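PDB 3DS8: Lin2722 protein from Listeria innocua, which is of unknown function but has an alpha/beta-hydrolase fold and is probably a serine hydrolase, its substrate unidentified. Local coordinates for residues T123-G131 and T235-K243. Numbering follows the deposited sequence.
Sequences TLRKLVAIG and TYWFLEKFK. With SO4 (sulfate ion), chain F.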
loop_
_atom_site.group_PDB
_atom_site.type_symbol
_atom_site.label_atom_id
_atom_site.label_comp_id
_atom_site.label_asym_id
_atom_site.label_seq_id
_atom_site.Cartn_x
_atom_site.Cartn_y
_atom_site.Cartn_z
ATOM N N THR A 123 -1.787 -9.896 10.435
ATOM C CA THR A 123 -0.953 -10.239 9.294
ATOM C C THR A 123 -1.514 -9.460 8.086
ATOM O O THR A 123 -2.727 -9.459 7.871
ATOM C CB THR A 123 -1.042 -11.726 8.939
ATOM O OG1 THR A 123 -2.395 -12.048 8.652
ATOM C CG2 THR A 123 -0.631 -12.581 10.040
ATOM N N LEU A 124 -0.651 -8.817 7.308
ATOM C CA LEU A 124 -1.104 -8.133 6.078
ATOM C C LEU A 124 -1.436 -9.201 5.038
ATOM O O LEU A 124 -0.678 -10.134 4.822
ATOM C CB LEU A 124 -0.018 -7.209 5.538
ATOM C CG LEU A 124 -0.362 -6.176 4.508
ATOM C CD1 LEU A 124 -1.455 -5.210 4.988
ATOM C CD2 LEU A 124 0.958 -5.414 4.160
ATOM N N ARG A 125 -2.608 -9.088 4.452
ATOM C CA ARG A 125 -3.086 -10.005 3.454
ATOM C C ARG A 125 -2.988 -9.357 2.057
ATOM O O ARG A 125 -2.150 -9.745 1.250
ATOM C CB ARG A 125 -4.507 -10.449 3.778
ATOM C CG ARG A 125 -5.070 -11.452 2.762
ATOM C CD ARG A 125 -6.527 -11.771 2.978
ATOM N NE ARG A 125 -7.414 -10.641 2.738
ATOM C CZ ARG A 125 -8.721 -10.769 2.533
ATOM N NH1 ARG A 125 -9.295 -11.975 2.544
ATOM N NH2 ARG A 125 -9.449 -9.709 2.298
ATOM N N LYS A 126 -3.833 -8.379 1.777
ATOM C CA LYS A 126 -3.760 -7.641 0.499
ATOM C C LYS A 126 -3.044 -6.329 0.744
ATOM O O LYS A 126 -3.319 -5.654 1.739
ATOM C CB LYS A 126 -5.130 -7.357 -0.040
ATOM C CG LYS A 126 -5.900 -8.631 -0.428
ATOM C CD LYS A 126 -7.320 -8.308 -0.739
ATOM C CE LYS A 126 -8.126 -9.499 -1.081
ATOM N NZ LYS A 126 -7.941 -10.026 -2.446
ATOM N N LEU A 127 -2.147 -5.963 -0.150
ATOM C CA LEU A 127 -1.340 -4.749 -0.069
ATOM C C LEU A 127 -1.473 -4.030 -1.405
ATOM O O LEU A 127 -1.052 -4.554 -2.431
ATOM C CB LEU A 127 0.135 -5.069 0.167
ATOM C CG LEU A 127 1.124 -3.966 0.545
ATOM C CD1 LEU A 127 2.493 -4.636 0.914
ATOM C CD2 LEU A 127 1.252 -2.893 -0.554
ATOM N N VAL A 128 -2.099 -2.861 -1.393
ATOM C CA VAL A 128 -2.183 -1.987 -2.561
ATOM C C VAL A 128 -1.277 -0.772 -2.381
ATOM O O VAL A 128 -1.354 -0.021 -1.378
ATOM C CB VAL A 128 -3.643 -1.516 -2.833
ATOM C CG1 VAL A 128 -3.706 -0.614 -4.097
ATOM C CG2 VAL A 128 -4.611 -2.695 -2.982
ATOM N N ALA A 129 -0.323 -0.633 -3.312
ATOM C CA ALA A 129 0.644 0.476 -3.285
ATOM C C ALA A 129 0.395 1.378 -4.497
ATOM O O ALA A 129 0.445 0.895 -5.617
ATOM C CB ALA A 129 2.094 -0.083 -3.302
ATOM N N ILE A 130 0.090 2.657 -4.256
ATOM C CA ILE A 130 -0.342 3.567 -5.322
ATOM C C ILE A 130 0.752 4.633 -5.471
ATOM O O ILE A 130 0.900 5.508 -4.606
ATOM C CB ILE A 130 -1.724 4.195 -5.013
ATOM C CG1 ILE A 130 -2.763 3.097 -4.743
ATOM C CG2 ILE A 130 -2.150 5.117 -6.142
ATOM C CD1 ILE A 130 -4.119 3.636 -4.368
ATOM N N GLY A 131 1.521 4.534 -6.566
ATOM C CA GLY A 131 2.623 5.462 -6.858
ATOM C C GLY A 131 3.742 5.442 -5.819
ATOM O O GLY A 131 4.310 6.484 -5.485
ATOM N N THR A 235 -8.553 -0.849 -7.048
ATOM C CA THR A 235 -8.416 -1.125 -5.652
ATOM C C THR A 235 -9.651 -1.873 -5.134
ATOM O O THR A 235 -9.540 -2.878 -4.435
ATOM C CB THR A 235 -8.107 0.182 -4.844
ATOM O OG1 THR A 235 -6.834 0.698 -5.262
ATOM C CG2 THR A 235 -8.015 -0.101 -3.369
ATOM N N TYR A 236 -10.845 -1.365 -5.445
ATOM C CA TYR A 236 -12.054 -2.098 -5.099
ATOM C C TYR A 236 -12.000 -3.516 -5.617
ATOM O O TYR A 236 -12.261 -4.465 -4.863
ATOM C CB TYR A 236 -13.298 -1.397 -5.644
ATOM C CG TYR A 236 -14.528 -2.253 -5.533
ATOM C CD1 TYR A 236 -15.212 -2.410 -4.280
ATOM C CD2 TYR A 236 -15.004 -2.942 -6.638
ATOM C CE1 TYR A 236 -16.303 -3.178 -4.179
ATOM C CE2 TYR A 236 -16.101 -3.758 -6.535
ATOM C CZ TYR A 236 -16.749 -3.874 -5.306
ATOM O OH TYR A 236 -17.876 -4.647 -5.228
ATOM N N TRP A 237 -11.690 -3.666 -6.911
ATOM C CA TRP A 237 -11.601 -4.993 -7.524
ATOM C C TRP A 237 -10.655 -5.890 -6.752
ATOM O O TRP A 237 -10.986 -7.027 -6.473
ATOM C CB TRP A 237 -11.148 -4.892 -8.987
ATOM C CG TRP A 237 -10.800 -6.216 -9.574
ATOM C CD1 TRP A 237 -11.650 -7.124 -10.053
ATOM C CD2 TRP A 237 -9.501 -6.751 -9.731
ATOM N NE1 TRP A 237 -10.971 -8.237 -10.485
ATOM C CE2 TRP A 237 -9.647 -8.029 -10.306
ATOM C CE3 TRP A 237 -8.220 -6.283 -9.449
ATOM C CZ2 TRP A 237 -8.575 -8.836 -10.581
ATOM C CZ3 TRP A 237 -7.163 -7.097 -9.737
ATOM C CH2 TRP A 237 -7.358 -8.350 -10.318
ATOM N N PHE A 238 -9.460 -5.374 -6.419
ATOM C CA PHE A 238 -8.475 -6.200 -5.741
ATOM C C PHE A 238 -8.933 -6.580 -4.334
ATOM O O PHE A 238 -8.774 -7.721 -3.887
ATOM C CB PHE A 238 -7.172 -5.433 -5.685
ATOM C CG PHE A 238 -5.988 -6.257 -5.311
ATOM C CD1 PHE A 238 -5.525 -7.251 -6.171
ATOM C CD2 PHE A 238 -5.308 -6.022 -4.120
ATOM C CE1 PHE A 238 -4.345 -7.957 -5.863
ATOM C CE2 PHE A 238 -4.163 -6.713 -3.804
ATOM C CZ PHE A 238 -3.680 -7.674 -4.672
ATOM N N LEU A 239 -9.577 -5.635 -3.652
ATOM C CA LEU A 239 -10.017 -5.859 -2.273
ATOM C C LEU A 239 -11.259 -6.704 -2.170
ATOM O O LEU A 239 -11.403 -7.443 -1.203
ATOM C CB LEU A 239 -10.246 -4.525 -1.528
ATOM C CG LEU A 239 -9.066 -3.590 -1.269
ATOM C CD1 LEU A 239 -9.575 -2.237 -0.683
ATOM C CD2 LEU A 239 -8.019 -4.274 -0.359
ATOM N N GLU A 240 -12.166 -6.604 -3.135
ATOM C CA GLU A 240 -13.474 -7.201 -2.962
ATOM C C GLU A 240 -13.826 -8.289 -3.960
ATOM O O GLU A 240 -14.734 -9.037 -3.692
ATOM C CB GLU A 240 -14.545 -6.107 -2.974
ATOM C CG GLU A 240 -14.397 -5.102 -1.822
ATOM C CD GLU A 240 -14.403 -5.711 -0.436
ATOM O OE1 GLU A 240 -15.097 -6.714 -0.236
ATOM O OE2 GLU A 240 -13.703 -5.140 0.444
ATOM N N LYS A 241 -13.144 -8.353 -5.093
ATOM C CA LYS A 241 -13.500 -9.285 -6.193
ATOM C C LYS A 241 -12.406 -10.289 -6.486
ATOM O O LYS A 241 -12.701 -11.477 -6.722
ATOM C CB LYS A 241 -13.848 -8.505 -7.461
ATOM C CG LYS A 241 -15.044 -7.602 -7.306
ATOM C CD LYS A 241 -16.266 -8.391 -6.953
ATOM C CE LYS A 241 -17.551 -7.592 -7.050
ATOM N NZ LYS A 241 -18.719 -8.481 -7.034
ATOM N N PHE A 242 -11.157 -9.838 -6.446
ATOM C CA PHE A 242 -10.023 -10.696 -6.733
ATOM C C PHE A 242 -9.849 -11.750 -5.640
ATOM O O PHE A 242 -9.707 -11.426 -4.458
ATOM C CB PHE A 242 -8.740 -9.884 -6.880
ATOM C CG PHE A 242 -7.514 -10.750 -7.100
ATOM C CD1 PHE A 242 -7.362 -11.443 -8.260
ATOM C CD2 PHE A 242 -6.540 -10.871 -6.109
ATOM C CE1 PHE A 242 -6.245 -12.265 -8.480
ATOM C CE2 PHE A 242 -5.418 -11.700 -6.311
ATOM C CZ PHE A 242 -5.274 -12.377 -7.500
ATOM N N LYS A 243 -9.809 -13.010 -6.058
ATOM C CA LYS A 243 -9.589 -14.095 -5.114
ATOM C C LYS A 243 -8.749 -15.137 -5.840
ATOM O O LYS A 243 -8.973 -15.396 -7.014
ATOM C CB LYS A 243 -10.932 -14.697 -4.689
ATOM C CG LYS A 243 -11.868 -13.782 -3.841
ATOM C CD LYS A 243 -11.617 -13.922 -2.295
ATOM C CE LYS A 243 -12.295 -12.798 -1.411
ATOM N NZ LYS A 243 -11.784 -12.737 0.057
HETATM S S SO4 F . -7.923 -13.917 -1.184
HETATM O O1 SO4 F . -8.528 -15.072 -0.497
HETATM O O2 SO4 F . -7.373 -14.454 -2.466
HETATM O O3 SO4 F . -8.923 -12.846 -1.408
HETATM O O4 SO4 F . -6.921 -13.261 -0.304
#
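Lys126 leaves its strand with CG beside the backbone N (chi1 -65°), runs extended through CD and CE, and bends only at its last torsion, which turns NZ onto the C-terminal end of helix 229-240. Phe238 reaches back with CG opposite its own N (chi1 -166°), which swings the ring toward the strand, where its CD2 meets Val128 CG2. The pair illustrates how an alpha/beta-hydrolase fold lays a helix against its central sheet: strand 123-130 and helix 235-240 run antiparallel, their axes 9.4 Å apart.

A carbonyl of the last helical turn and one just beyond the helix provide acceptors for a buried ammonium. Lys126 NZ meets Phe238 O at 2.8 Å, almost head-on to the carbonyl (166°), and Phe242 O at 3.0 Å, the donor there tilted out of the carbonyl plane. A salt bridge to Glu173 adds an anionic partner, which probably helps to balance the charge. Leu239 CD2 lies 4.1 Å from Lys126 CD. Farther along the strand the contact becomes mainly apolar. Val128 CG2 lies 3.6 Å from CD2 of the Phe238 ring, while CG1 of the same valine faces Thr235 OG1, a hydroxyl bonded to Ser231 O within the helix.

Back at the lysine end, Arg125, salt-bridged to Asp97, brings NH1 near Lys243 NZ beside a sulfate, probably from the crystallisation liquor. Its O3 accepts a hydrogen bond from Lys126 NZ at 3.2 Å and a weak one from Lys243 NZ.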